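Local atomic coordinates of membrane lipoprotein TpN32 (PDB entry 1XS5), a protein that probably captures L-methionine between its two lobes as the lipid-attached, periplasmic-type binding protein of a methionine uptake system. Residues V5-L10 and R16-A21; T38-L43 and N55-V60; G78-E83 and R217-G222; S96-G101 and A123-M128; A116-E121 and A130-F135. All coordinates share one frame; numbering follows the deposited sequence.

Interaction 1. Residues V5-L10 and R16-A21; sequences VGVGVL and RLLEIA
No flat group takes part where L18 meets V7 and V9; there are no ring faces or edges to fill, and the whole contact is made by branched aliphatic side chains. It is a compact example of how a helix is laid on the parallel part of a mixed sheet: strand 3-9, helix 14-26 and strand 30-36 form a beta-alpha-beta unit, and this is where its first strand meets its helix. V7 and V9, two residues apart on the strand, both direct their side chains at the helix, and L18 answers with its forked end. V7 and L18 come tip to tip. CG2 of V7 lies anti to the backbone N, which carries it out to 3.7 Å from L18 CD1 and 3.8 Å from L18 CD2, so one valine methyl faces both prongs of the fork. V9 is met differently: it slides past L18 in the opposite sense, and L18 CD1 comes to rest 3.7 Å from V9 CB and 3.8 Å from V9 CG2. The same methyl CD1 is therefore shared by both valines, while CD2 serves V7. With chi2 at 178°, CD1 stands anti to CA, pointing on from the helix toward the valines. Around this trio the core continues with I34 of the next strand, F56 and L219. The backbone of V7 is meanwhile occupied by hydrogen bonds to R33 and V35 within the sheet. With all three side chains buried and only carbon meeting carbon, the attachment rests on dispersion and the exclusion of water, and its fit is one of shape, without directional bonds.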
# COMPACT_ATOMS: atom_id res chain seq x y z
N VAL A 5 -18.13 -13.43 -8.15
CA VAL A 5 -17.44 -12.21 -8.58
C VAL A 5 -15.98 -12.35 -8.12
O VAL A 5 -15.72 -12.79 -7.01
CB VAL A 5 -18.08 -10.94 -7.99
CG1 VAL A 5 -19.53 -10.85 -8.46
CG2 VAL A 5 -18.02 -10.96 -6.49
N GLY A 6 -15.04 -12.01 -8.99
CA GLY A 6 -13.63 -12.14 -8.64
C GLY A 6 -13.08 -10.84 -8.08
O GLY A 6 -13.44 -9.77 -8.55
N VAL A 7 -12.24 -10.93 -7.04
CA VAL A 7 -11.59 -9.75 -6.47
C VAL A 7 -10.11 -10.10 -6.45
O VAL A 7 -9.72 -11.10 -5.85
CB VAL A 7 -12.10 -9.44 -5.04
CG1 VAL A 7 -12.09 -10.72 -4.20
CG2 VAL A 7 -11.19 -8.34 -4.37
N GLY A 8 -9.29 -9.29 -7.13
CA GLY A 8 -7.85 -9.52 -7.17
C GLY A 8 -7.17 -9.04 -5.89
O GLY A 8 -7.51 -7.97 -5.35
N VAL A 9 -6.23 -9.84 -5.39
CA VAL A 9 -5.48 -9.46 -4.17
C VAL A 9 -4.00 -9.79 -4.43
O VAL A 9 -3.70 -10.64 -5.26
CB VAL A 9 -6.03 -10.26 -2.92
CG1 VAL A 9 -5.55 -11.72 -2.98
CG2 VAL A 9 -5.60 -9.59 -1.61
N LEU A 10 -3.11 -9.12 -3.69
CA LEU A 10 -1.68 -9.30 -3.79
C LEU A 10 -1.10 -10.07 -2.61
O LEU A 10 -0.23 -10.92 -2.79
CB LEU A 10 -1.02 -7.90 -3.83
CG LEU A 10 0.49 -7.74 -3.97
CD1 LEU A 10 0.93 -8.27 -5.33
CD2 LEU A 10 0.81 -6.24 -3.90
N ARG A 16 -6.57 -11.69 4.13
CA ARG A 16 -7.40 -12.08 5.26
C ARG A 16 -8.70 -11.24 5.33
O ARG A 16 -9.76 -11.77 5.64
CB ARG A 16 -6.58 -11.93 6.55
CG ARG A 16 -7.23 -12.56 7.74
CD ARG A 16 -7.29 -14.07 7.55
NE ARG A 16 -8.04 -14.68 8.65
CZ ARG A 16 -8.40 -15.96 8.69
NH1 ARG A 16 -8.08 -16.78 7.68
NH2 ARG A 16 -9.09 -16.41 9.73
N LEU A 17 -8.61 -9.95 5.03
CA LEU A 17 -9.78 -9.07 5.06
C LEU A 17 -10.81 -9.51 3.99
O LEU A 17 -12.03 -9.43 4.17
CB LEU A 17 -9.35 -7.61 4.81
CG LEU A 17 -8.37 -7.00 5.83
CD1 LEU A 17 -7.95 -5.61 5.38
CD2 LEU A 17 -9.05 -6.92 7.23
N LEU A 18 -10.32 -9.99 2.85
CA LEU A 18 -11.24 -10.45 1.80
C LEU A 18 -11.89 -11.79 2.20
O LEU A 18 -13.00 -12.10 1.76
CB LEU A 18 -10.46 -10.61 0.50
CG LEU A 18 -10.16 -9.26 -0.18
CD1 LEU A 18 -9.36 -9.54 -1.44
CD2 LEU A 18 -11.41 -8.53 -0.54
N GLU A 19 -11.19 -12.58 3.00
CA GLU A 19 -11.73 -13.86 3.48
C GLU A 19 -12.87 -13.60 4.48
O GLU A 19 -13.81 -14.38 4.57
CB GLU A 19 -10.67 -14.68 4.19
CG GLU A 19 -9.57 -15.18 3.27
CD GLU A 19 -10.00 -16.40 2.43
OE1 GLU A 19 -11.21 -16.79 2.46
OE2 GLU A 19 -9.12 -16.98 1.74
N ILE A 20 -12.76 -12.51 5.24
CA ILE A 20 -13.81 -12.19 6.19
C ILE A 20 -14.99 -11.70 5.37
O ILE A 20 -16.15 -12.04 5.65
CB ILE A 20 -13.35 -11.08 7.17
CG1 ILE A 20 -12.26 -11.65 8.09
CG2 ILE A 20 -14.53 -10.54 7.98
CD1 ILE A 20 -11.56 -10.59 8.91
N ALA A 21 -14.69 -10.90 4.35
CA ALA A 21 -15.71 -10.37 3.46
C ALA A 21 -16.43 -11.47 2.69
O ALA A 21 -17.64 -11.35 2.40
CB ALA A 21 -15.09 -9.40 2.48

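Interaction 2. Residues T38-L43 and N55-V60; sequences TNYVAL and NFFQHV. With MET (methionine), chain B.
This is a buried, mainly aromatic and aliphatic contact between the first turn of helix 40-49 and strand 54-59 around its corner at F57, and it doubles as a wall of the methionine pocket. F57 is its centre: with CG between the backbone N and the carbonyl carbon (chi1 79°), the ring is placed between L43 and Q58. L43 CD1 sits over the middle of one face, 3.7 Å from the centroid, as a CH-pi contact, and CB of Q58 covers the middle of the opposite face. At the ring edge stands Y40, whose CD1 is 3.4 Å from F57 CE2; the two rings are inclined by 30° but slid apart, so they barely overlap. One face of Y40 meets the ligand: the terminal methyl CE of methionine lies over it, offset toward the rim and 3.7 Å from Y40 CE1. Farther along the ligand, H59 turns a ring face to the thioether, with the ligand SD 3.4 Å from H59 NE2; NE2 is hydrogen-bonded to N112 OD1, and SD only packs on the ring. Y40, F57, Q58 and H59 thus line the part of the pocket that takes the ligand's side chain. N55 ND2 gives a weak bond to L43 O (3.1 Å), while its stronger partner is OD1 of N44. N39 caps the helix, its OD1 accepting from A42 N at 3.0 Å. Among its neighbours, the strand lies between strands 3-9 and 198-203, bonded through F56 to G8 and through N55 to V201. Helix 40-49 rests over it, while H62 of helix 60-70 meets the rings of both Y40 and F57.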
# COMPACT_ATOMS: atom_id res chain seq x y z
N THR A 38 0.64 -11.47 -8.55
CA THR A 38 1.98 -11.22 -8.05
C THR A 38 2.50 -9.83 -8.33
O THR A 38 3.58 -9.47 -7.89
CB THR A 38 3.00 -12.23 -8.67
OG1 THR A 38 3.14 -11.97 -10.08
CG2 THR A 38 2.52 -13.63 -8.51
N ASN A 39 1.78 -9.02 -9.09
CA ASN A 39 2.32 -7.69 -9.31
C ASN A 39 1.28 -6.65 -9.51
O ASN A 39 0.14 -6.97 -9.86
CB ASN A 39 3.36 -7.64 -10.42
CG ASN A 39 2.79 -7.90 -11.78
OD1 ASN A 39 2.35 -6.97 -12.49
ND2 ASN A 39 2.81 -9.17 -12.18
N TYR A 40 1.66 -5.41 -9.22
CA TYR A 40 0.74 -4.29 -9.29
C TYR A 40 0.03 -4.06 -10.64
O TYR A 40 -1.21 -3.85 -10.70
CB TYR A 40 1.45 -2.98 -8.89
CG TYR A 40 2.09 -2.91 -7.50
CD1 TYR A 40 1.62 -3.67 -6.42
CD2 TYR A 40 3.11 -1.98 -7.25
CE1 TYR A 40 2.15 -3.48 -5.11
CE2 TYR A 40 3.67 -1.79 -5.95
CZ TYR A 40 3.17 -2.54 -4.89
OH TYR A 40 3.65 -2.26 -3.62
N VAL A 41 0.79 -4.10 -11.72
CA VAL A 41 0.22 -3.83 -13.02
C VAL A 41 -0.77 -4.90 -13.45
O VAL A 41 -1.86 -4.59 -13.95
CB VAL A 41 1.36 -3.66 -14.05
CG1 VAL A 41 0.78 -3.54 -15.48
CG2 VAL A 41 2.18 -2.39 -13.68
N ALA A 42 -0.42 -6.15 -13.21
CA ALA A 42 -1.32 -7.24 -13.60
C ALA A 42 -2.69 -7.16 -12.92
O ALA A 42 -3.74 -7.53 -13.49
CB ALA A 42 -0.63 -8.57 -13.28
N LEU A 43 -2.69 -6.71 -11.67
CA LEU A 43 -3.94 -6.59 -10.95
C LEU A 43 -4.86 -5.54 -11.57
O LEU A 43 -6.07 -5.72 -11.63
CB LEU A 43 -3.67 -6.20 -9.47
CG LEU A 43 -3.31 -7.35 -8.52
CD1 LEU A 43 -2.39 -6.91 -7.37
CD2 LEU A 43 -4.65 -7.88 -7.96
N ASN A 55 -10.50 -5.10 -7.37
CA ASN A 55 -9.25 -5.51 -6.77
C ASN A 55 -9.07 -4.76 -5.49
O ASN A 55 -9.74 -3.74 -5.25
CB ASN A 55 -8.00 -5.41 -7.69
CG ASN A 55 -7.61 -4.01 -8.10
OD1 ASN A 55 -7.64 -3.03 -7.30
ND2 ASN A 55 -7.17 -3.90 -9.37
N PHE A 56 -8.21 -5.32 -4.64
CA PHE A 56 -8.00 -4.68 -3.34
C PHE A 56 -6.53 -4.79 -2.96
O PHE A 56 -6.08 -5.78 -2.36
CB PHE A 56 -8.93 -5.35 -2.31
CG PHE A 56 -8.80 -4.78 -0.89
CD1 PHE A 56 -8.71 -3.42 -0.67
CD2 PHE A 56 -8.81 -5.61 0.20
CE1 PHE A 56 -8.64 -2.92 0.64
CE2 PHE A 56 -8.74 -5.11 1.48
CZ PHE A 56 -8.66 -3.77 1.68
N PHE A 57 -5.75 -3.77 -3.31
CA PHE A 57 -4.31 -3.81 -2.97
C PHE A 57 -3.58 -2.47 -3.00
O PHE A 57 -2.44 -2.41 -2.59
CB PHE A 57 -3.56 -4.70 -3.98
CG PHE A 57 -3.27 -4.00 -5.30
CD1 PHE A 57 -4.28 -3.83 -6.25
CD2 PHE A 57 -2.00 -3.51 -5.58
CE1 PHE A 57 -4.00 -3.19 -7.48
CE2 PHE A 57 -1.71 -2.87 -6.78
CZ PHE A 57 -2.71 -2.72 -7.75
N GLN A 58 -4.24 -1.39 -3.44
CA GLN A 58 -3.55 -0.13 -3.64
C GLN A 58 -4.24 1.06 -3.01
O GLN A 58 -5.37 0.94 -2.51
CB GLN A 58 -3.46 0.13 -5.15
CG GLN A 58 -4.85 0.58 -5.77
CD GLN A 58 -4.98 0.37 -7.29
OE1 GLN A 58 -4.22 0.89 -8.08
NE2 GLN A 58 -5.96 -0.40 -7.69
N HIS A 59 -3.56 2.21 -3.07
CA HIS A 59 -4.16 3.46 -2.59
C HIS A 59 -4.53 4.33 -3.83
O HIS A 59 -4.18 3.98 -4.96
CB HIS A 59 -3.21 4.18 -1.62
CG HIS A 59 -1.78 4.24 -2.07
ND1 HIS A 59 -1.38 4.86 -3.23
CD2 HIS A 59 -0.65 3.81 -1.47
CE1 HIS A 59 -0.06 4.81 -3.32
NE2 HIS A 59 0.40 4.18 -2.26
N VAL A 60 -5.24 5.45 -3.64
CA VAL A 60 -5.63 6.24 -4.79
C VAL A 60 -4.50 6.83 -5.67
O VAL A 60 -4.63 6.83 -6.90
CB VAL A 60 -6.66 7.36 -4.37
CG1 VAL A 60 -6.99 8.23 -5.58
CG2 VAL A 60 -7.97 6.70 -3.90
N MET B . -0.61 -1.76 0.81
CA MET B . 0.26 -0.73 0.12
C MET B . 0.51 0.53 0.97
O MET B . 1.67 0.98 1.07
CB MET B . -0.37 -0.30 -1.22
CG MET B . 0.60 0.49 -2.07
SD MET B . -0.09 1.06 -3.64
CE MET B . 0.06 -0.51 -4.60
OXT MET B . -0.48 1.07 1.52

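Interaction 3. Residues G78-E83 and R217-G222; sequences GNVHVE and RALCGG. With MET (methionine), chain B.
V80, at a classic beta bulge in strand 74-82, packs against L219 in the last turn of helix 210-219, and the contact shows how one strand can serve a core on one flank and a ligand farther along. V80 and H81 both face N198 of the adjacent strand. The buried, well-packed part is aliphatic: the V80 and L219 side chains cross at a slant, with V80 CG1 4.0 Å from L219 CB and V80 CG2 a little farther off. CG1 of V80 is anti to its own backbone N (chi1 180°), and this sets both methyls against the base of the leucine rather than its fork. The outer side, at the rim, is more open to solvent. C220, where the chain leaves the helix, holds SG 3.5 Å from the O of the exposed N79, and a water bridges the two backbones, donating to V80 O at 2.7 Å and to L219 O at 3.2 Å. Beyond the bulge the strand leads to the methionine site. The H81 ring, which meets those of H14 and F56, directs NE2 to E83 OE2 in a nearly straight bond (173°), although the position of that oxygen is less certain. This His-carboxylate link is consistent with a second-shell residue orienting a first-shell one. E83 stretches out beyond CG, and its OE1 accepts from the amino N of the bound methionine at 2.7 Å.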
# COMPACT_ATOMS: atom_id res chain seq x y z
N GLY A 78 -14.36 3.16 -2.36
CA GLY A 78 -14.28 3.41 -0.95
C GLY A 78 -12.95 3.13 -0.26
O GLY A 78 -12.23 2.20 -0.65
N ASN A 79 -12.64 3.94 0.76
CA ASN A 79 -11.44 3.73 1.56
C ASN A 79 -11.75 2.63 2.54
O ASN A 79 -12.80 2.61 3.13
CB ASN A 79 -11.06 4.97 2.37
CG ASN A 79 -10.78 6.14 1.51
OD1 ASN A 79 -10.16 6.02 0.45
ND2 ASN A 79 -11.25 7.30 1.95
N VAL A 80 -10.80 1.73 2.73
CA VAL A 80 -10.96 0.61 3.64
C VAL A 80 -10.02 0.67 4.86
O VAL A 80 -10.45 0.47 6.02
CB VAL A 80 -10.67 -0.74 2.88
CG1 VAL A 80 -10.82 -1.88 3.81
CG2 VAL A 80 -11.64 -0.90 1.69
N HIS A 81 -8.72 0.87 4.63
CA HIS A 81 -7.79 0.89 5.74
C HIS A 81 -6.55 1.69 5.39
O HIS A 81 -6.37 2.04 4.24
CB HIS A 81 -7.40 -0.53 6.13
CG HIS A 81 -6.44 -1.22 5.17
ND1 HIS A 81 -6.86 -2.11 4.21
CD2 HIS A 81 -5.09 -1.19 5.09
CE1 HIS A 81 -5.80 -2.60 3.58
NE2 HIS A 81 -4.72 -2.07 4.09
N VAL A 82 -5.73 1.99 6.41
CA VAL A 82 -4.48 2.73 6.26
C VAL A 82 -3.35 1.82 6.76
O VAL A 82 -3.54 1.09 7.72
CB VAL A 82 -4.46 4.08 7.08
CG1 VAL A 82 -5.57 5.03 6.57
CG2 VAL A 82 -4.63 3.81 8.58
N GLU A 83 -2.20 1.81 6.07
CA GLU A 83 -1.05 0.97 6.44
C GLU A 83 0.11 1.97 6.48
O GLU A 83 0.69 2.27 5.43
CB GLU A 83 -0.72 0.03 5.27
CG GLU A 83 -1.08 -1.35 5.33
CD GLU A 83 -0.90 -1.98 3.93
OE1 GLU A 83 0.21 -1.92 3.35
OE2 GLU A 83 -1.89 -2.50 3.41
N ARG A 217 -19.23 -2.86 1.81
CA ARG A 217 -19.87 -2.73 3.12
C ARG A 217 -19.24 -3.68 4.08
O ARG A 217 -19.05 -3.37 5.25
CB ARG A 217 -21.39 -2.99 3.03
CG ARG A 217 -22.19 -1.87 2.36
CD ARG A 217 -23.70 -2.04 2.64
NE ARG A 217 -24.20 -3.34 2.16
CZ ARG A 217 -24.56 -3.57 0.90
NH1 ARG A 217 -24.49 -2.60 -0.01
NH2 ARG A 217 -24.97 -4.78 0.53
N ALA A 218 -18.90 -4.86 3.59
CA ALA A 218 -18.29 -5.87 4.44
C ALA A 218 -16.86 -5.50 4.81
O ALA A 218 -16.38 -5.79 5.94
CB ALA A 218 -18.30 -7.23 3.68
N LEU A 219 -16.15 -4.86 3.88
CA LEU A 219 -14.75 -4.52 4.20
C LEU A 219 -14.72 -3.37 5.21
O LEU A 219 -13.81 -3.27 6.03
CB LEU A 219 -13.98 -4.16 2.91
CG LEU A 219 -13.57 -5.40 2.06
CD1 LEU A 219 -12.95 -4.95 0.75
CD2 LEU A 219 -12.59 -6.23 2.82
N CYS A 220 -15.74 -2.53 5.18
CA CYS A 220 -15.78 -1.39 6.09
C CYS A 220 -16.64 -1.62 7.33
O CYS A 220 -16.90 -0.68 8.09
CB CYS A 220 -16.34 -0.21 5.35
SG CYS A 220 -15.30 0.29 4.01
N GLY A 221 -17.06 -2.86 7.52
CA GLY A 221 -17.94 -3.15 8.62
C GLY A 221 -17.32 -3.39 9.96
O GLY A 221 -16.08 -3.54 10.11
N GLY A 222 -18.21 -3.45 10.95
CA GLY A 222 -17.80 -3.68 12.34
C GLY A 222 -16.92 -4.89 12.57
O GLY A 222 -15.98 -4.85 13.35
N MET B . -0.61 -1.76 0.81
CA MET B . 0.26 -0.73 0.12
C MET B . 0.51 0.53 0.97
O MET B . 1.67 0.98 1.07
CB MET B . -0.37 -0.30 -1.22
CG MET B . 0.60 0.49 -2.07
SD MET B . -0.09 1.06 -3.64
CE MET B . 0.06 -0.51 -4.60
OXT MET B . -0.48 1.07 1.52
O HOH W 1 -12.36 -0.83 7.43

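Interaction 4. Residues S96-G101 and A123-M128; sequences SDFPAG and AGFIRM
F98 and F125 form a T-shaped (edge-to-face) pair that joins two loops at the periphery of the lobe built on the five-stranded sheet. F98 belongs to the loop between strands 86-88 and 103-107; F125 follows helix 110-122, which ends in a Schellman motif with G124 at positive phi. The pair illustrates how nearly identical chi1 angles can accompany perpendicular rings. In both residues CG stands anti to the carbonyl carbon and beside the backbone N, with chi1 of -72° in F98 and -73° in F125. The side chains nevertheless cross at about a right angle, and the planes meet at 88°. F125 supplies the edge and F98 the face, the centroids being 5.7 Å apart. Although most of 96-101 is exposed, both rings are buried. Y92 meets the ring of F98, while F125 also leans on V95, R146 and L120, the last from the helix just completed. The site is far from the methionine pocket, and the contact is plain packing between loops. Its closest approach is off the centre of the F98 ring: F125 CZ lies 4.0 Å from F98 CD1, while the adjacent F125 CE1 is the same distance from F98 CB.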
# COMPACT_ATOMS: atom_id res chain seq x y z
N SER A 96 18.82 9.32 14.07
CA SER A 96 20.05 10.10 14.05
C SER A 96 21.31 9.24 14.03
O SER A 96 22.41 9.76 13.93
CB SER A 96 20.12 11.06 15.25
OG SER A 96 20.07 10.33 16.46
N ASP A 97 21.13 7.92 14.14
CA ASP A 97 22.24 6.96 14.12
C ASP A 97 22.82 6.83 12.70
O ASP A 97 23.98 6.44 12.55
CB ASP A 97 21.77 5.55 14.51
CG ASP A 97 21.67 5.32 16.02
OD1 ASP A 97 22.14 6.15 16.80
OD2 ASP A 97 21.12 4.26 16.43
N PHE A 98 22.04 7.12 11.66
CA PHE A 98 22.52 6.97 10.28
C PHE A 98 23.71 7.83 9.92
O PHE A 98 23.62 9.05 9.94
CB PHE A 98 21.42 7.24 9.23
CG PHE A 98 20.36 6.16 9.16
CD1 PHE A 98 19.35 6.10 10.10
CD2 PHE A 98 20.40 5.19 8.16
CE1 PHE A 98 18.39 5.08 10.04
CE2 PHE A 98 19.44 4.18 8.11
CZ PHE A 98 18.45 4.12 9.04
N PRO A 99 24.83 7.20 9.57
CA PRO A 99 26.05 7.92 9.20
C PRO A 99 25.91 8.52 7.81
O PRO A 99 25.05 8.13 7.04
CB PRO A 99 27.10 6.83 9.24
CG PRO A 99 26.34 5.64 8.74
CD PRO A 99 25.07 5.75 9.56
N ALA A 100 26.78 9.49 7.50
CA ALA A 100 26.79 10.09 6.18
C ALA A 100 27.07 8.92 5.26
O ALA A 100 27.75 7.97 5.64
CB ALA A 100 27.91 11.11 6.06
N GLY A 101 26.56 8.99 4.03
CA GLY A 101 26.79 7.90 3.12
C GLY A 101 25.89 6.67 3.32
O GLY A 101 25.94 5.78 2.50
N ALA A 123 11.66 13.38 8.06
CA ALA A 123 12.65 12.98 9.07
C ALA A 123 13.97 13.79 8.98
O ALA A 123 14.91 13.53 9.73
CB ALA A 123 12.96 11.45 8.94
N GLY A 124 14.03 14.74 8.05
CA GLY A 124 15.19 15.60 7.92
C GLY A 124 16.35 15.13 7.06
O GLY A 124 17.38 15.79 7.05
N PHE A 125 16.18 14.06 6.29
CA PHE A 125 17.30 13.55 5.47
C PHE A 125 17.52 14.30 4.17
O PHE A 125 18.65 14.41 3.68
CB PHE A 125 17.07 12.09 5.07
CG PHE A 125 17.26 11.10 6.18
CD1 PHE A 125 18.52 10.63 6.52
CD2 PHE A 125 16.17 10.59 6.87
CE1 PHE A 125 18.69 9.68 7.51
CE2 PHE A 125 16.34 9.62 7.88
CZ PHE A 125 17.62 9.18 8.19
N ILE A 126 16.45 14.78 3.57
CA ILE A 126 16.52 15.42 2.28
C ILE A 126 15.45 16.48 2.13
O ILE A 126 14.57 16.58 2.96
CB ILE A 126 16.24 14.37 1.12
CG1 ILE A 126 14.82 13.77 1.30
CG2 ILE A 126 17.25 13.25 1.14
CD1 ILE A 126 14.34 12.82 0.18
N ARG A 127 15.56 17.24 1.04
CA ARG A 127 14.57 18.24 0.68
C ARG A 127 14.19 18.02 -0.77
O ARG A 127 15.05 17.93 -1.65
CB ARG A 127 15.11 19.67 0.82
CG ARG A 127 14.05 20.69 0.41
CD ARG A 127 14.67 22.07 0.25
NE ARG A 127 13.62 23.06 0.01
CZ ARG A 127 13.48 24.15 0.75
NH1 ARG A 127 14.34 24.39 1.74
NH2 ARG A 127 12.48 24.99 0.51
N MET A 128 12.89 17.93 -1.01
CA MET A 128 12.35 17.74 -2.34
C MET A 128 12.09 19.09 -3.05
O MET A 128 11.73 20.07 -2.39
CB MET A 128 11.03 17.00 -2.25
CG MET A 128 11.15 15.62 -1.62
SD MET A 128 12.20 14.56 -2.62
CE MET A 128 11.24 14.41 -4.14

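Interaction 5. Residues A116-E121 and A130-F135; sequences ALRLLE and AGSGLF
The backbones of R118 and L134 stay well apart, 10.0 Å between their CA atoms, and a single long side chain spans the interval between helix 110-122 and the irregular loop that joins strands 127-128 and 141-143. R118 grips one main-chain carbonyl end-on with NH1 and NH2, tying this loop to the helix. R118 leaves the helix with CG anti to the carbonyl carbon, and a bend at chi2 (-141°) brings the guanidinium round to the loop. Both terminal nitrogens then converge on one oxygen: NH1 and NH2 each lie 3.0 Å from G133 O. The acceptor sits in the guanidinium plane, yet the two nitrogens reach it from the same face of the carbonyl plane, and each bond is somewhat bent, with an N-H...O angle of about 145°. Two donors on one oxygen fix the direction of the group more firmly than a single bond would. G133 itself adopts a positive phi of 84°. S132 lies at the edge of the guanidinium, while its hydroxyl OG is engaged by R129 O. This is a surface contact, and the other side of the helix is quite different: A116, L117 and L120 pack on I106 of the sheet. The loop in turn reaches helix 60-70, with L134 touching P61 and Q64. Beside the fork the approach is close, R118 NH2 lying 3.2 Å from S132 CB.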
# COMPACT_ATOMS: atom_id res chain seq x y z
N ALA A 116 7.67 7.72 -0.06
CA ALA A 116 8.83 7.37 0.75
C ALA A 116 9.81 8.56 0.84
O ALA A 116 10.39 8.82 1.89
CB ALA A 116 9.54 6.14 0.15
N LEU A 117 9.97 9.28 -0.27
CA LEU A 117 10.87 10.45 -0.30
C LEU A 117 10.32 11.55 0.66
O LEU A 117 11.11 12.20 1.36
CB LEU A 117 10.98 10.97 -1.75
CG LEU A 117 11.81 10.03 -2.67
CD1 LEU A 117 11.73 10.53 -4.15
CD2 LEU A 117 13.25 9.99 -2.22
N ARG A 118 8.99 11.71 0.71
CA ARG A 118 8.39 12.70 1.61
C ARG A 118 8.47 12.26 3.10
O ARG A 118 8.47 13.09 4.02
CB ARG A 118 6.97 13.03 1.15
CG ARG A 118 7.02 13.68 -0.22
CD ARG A 118 6.05 14.82 -0.44
NE ARG A 118 6.37 15.58 -1.67
CZ ARG A 118 5.97 15.25 -2.90
NH1 ARG A 118 5.21 14.16 -3.11
NH2 ARG A 118 6.33 16.02 -3.93
N LEU A 119 8.56 10.96 3.32
CA LEU A 119 8.78 10.42 4.67
C LEU A 119 10.21 10.80 5.11
O LEU A 119 10.43 11.29 6.22
CB LEU A 119 8.61 8.89 4.63
CG LEU A 119 8.88 8.11 5.93
CD1 LEU A 119 8.26 6.70 5.78
CD2 LEU A 119 10.42 8.03 6.20
N LEU A 120 11.19 10.55 4.23
CA LEU A 120 12.60 10.88 4.53
C LEU A 120 12.75 12.40 4.66
O LEU A 120 13.53 12.88 5.45
CB LEU A 120 13.51 10.36 3.37
CG LEU A 120 13.51 8.81 3.29
CD1 LEU A 120 14.37 8.35 2.10
CD2 LEU A 120 14.08 8.23 4.55
N GLU A 121 12.00 13.16 3.86
CA GLU A 121 12.08 14.62 3.99
C GLU A 121 11.60 15.05 5.40
O GLU A 121 12.25 15.86 6.08
CB GLU A 121 11.20 15.26 2.90
CG GLU A 121 11.08 16.77 2.95
CD GLU A 121 10.27 17.32 1.77
OE1 GLU A 121 9.13 16.82 1.57
OE2 GLU A 121 10.75 18.24 1.06
N ALA A 130 10.23 21.95 -5.16
CA ALA A 130 8.86 22.47 -4.96
C ALA A 130 7.71 22.00 -5.86
O ALA A 130 6.62 21.71 -5.38
CB ALA A 130 8.91 24.00 -4.96
N GLY A 131 7.91 21.93 -7.16
CA GLY A 131 6.78 21.49 -7.94
C GLY A 131 6.79 20.00 -8.23
O GLY A 131 6.28 19.60 -9.27
N SER A 132 7.33 19.19 -7.31
CA SER A 132 7.47 17.73 -7.51
C SER A 132 6.22 16.89 -7.83
O SER A 132 6.26 16.01 -8.69
CB SER A 132 8.18 17.11 -6.31
OG SER A 132 9.42 17.74 -6.11
N GLY A 133 5.14 17.14 -7.11
CA GLY A 133 3.92 16.41 -7.37
C GLY A 133 3.81 15.06 -6.71
O GLY A 133 4.70 14.58 -6.03
N LEU A 134 2.68 14.42 -6.97
CA LEU A 134 2.35 13.14 -6.40
C LEU A 134 3.23 11.97 -6.87
O LEU A 134 3.33 10.96 -6.19
CB LEU A 134 0.85 12.88 -6.70
CG LEU A 134 0.02 11.91 -5.85
CD1 LEU A 134 0.01 12.36 -4.39
CD2 LEU A 134 -1.41 11.88 -6.41
N PHE A 135 3.86 12.11 -8.04
CA PHE A 135 4.71 11.03 -8.59
C PHE A 135 6.22 11.33 -8.63
O PHE A 135 6.97 10.79 -9.46
CB PHE A 135 4.21 10.62 -9.98
CG PHE A 135 2.74 10.35 -10.02
CD1 PHE A 135 2.13 9.60 -9.01
CD2 PHE A 135 1.94 10.93 -10.99
CE1 PHE A 135 0.77 9.44 -8.95
CE2 PHE A 135 0.53 10.77 -10.94
CZ PHE A 135 -0.04 10.02 -9.91

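Interactions 1, 2 and 3 share the six-stranded sheet and touch one another: strands 3-9 and 54-59 are neighbours, joined by a bond from F56 N to G8 O, and L219 of interaction 3 packs on the helix of interaction 1. Interaction 1 is pure core; interaction 2 is buried and interaction 3 partly so, and both touch the ligand, the former at the thioether end of methionine, the latter at its amino group. Interactions 4 and 5 belong to the other lobe and meet around the end of helix 110-122, where E121 OE2 accepts from M128 N. One is buried and aromatic, the other exposed and polar, and their centres lie about 15 Å apart.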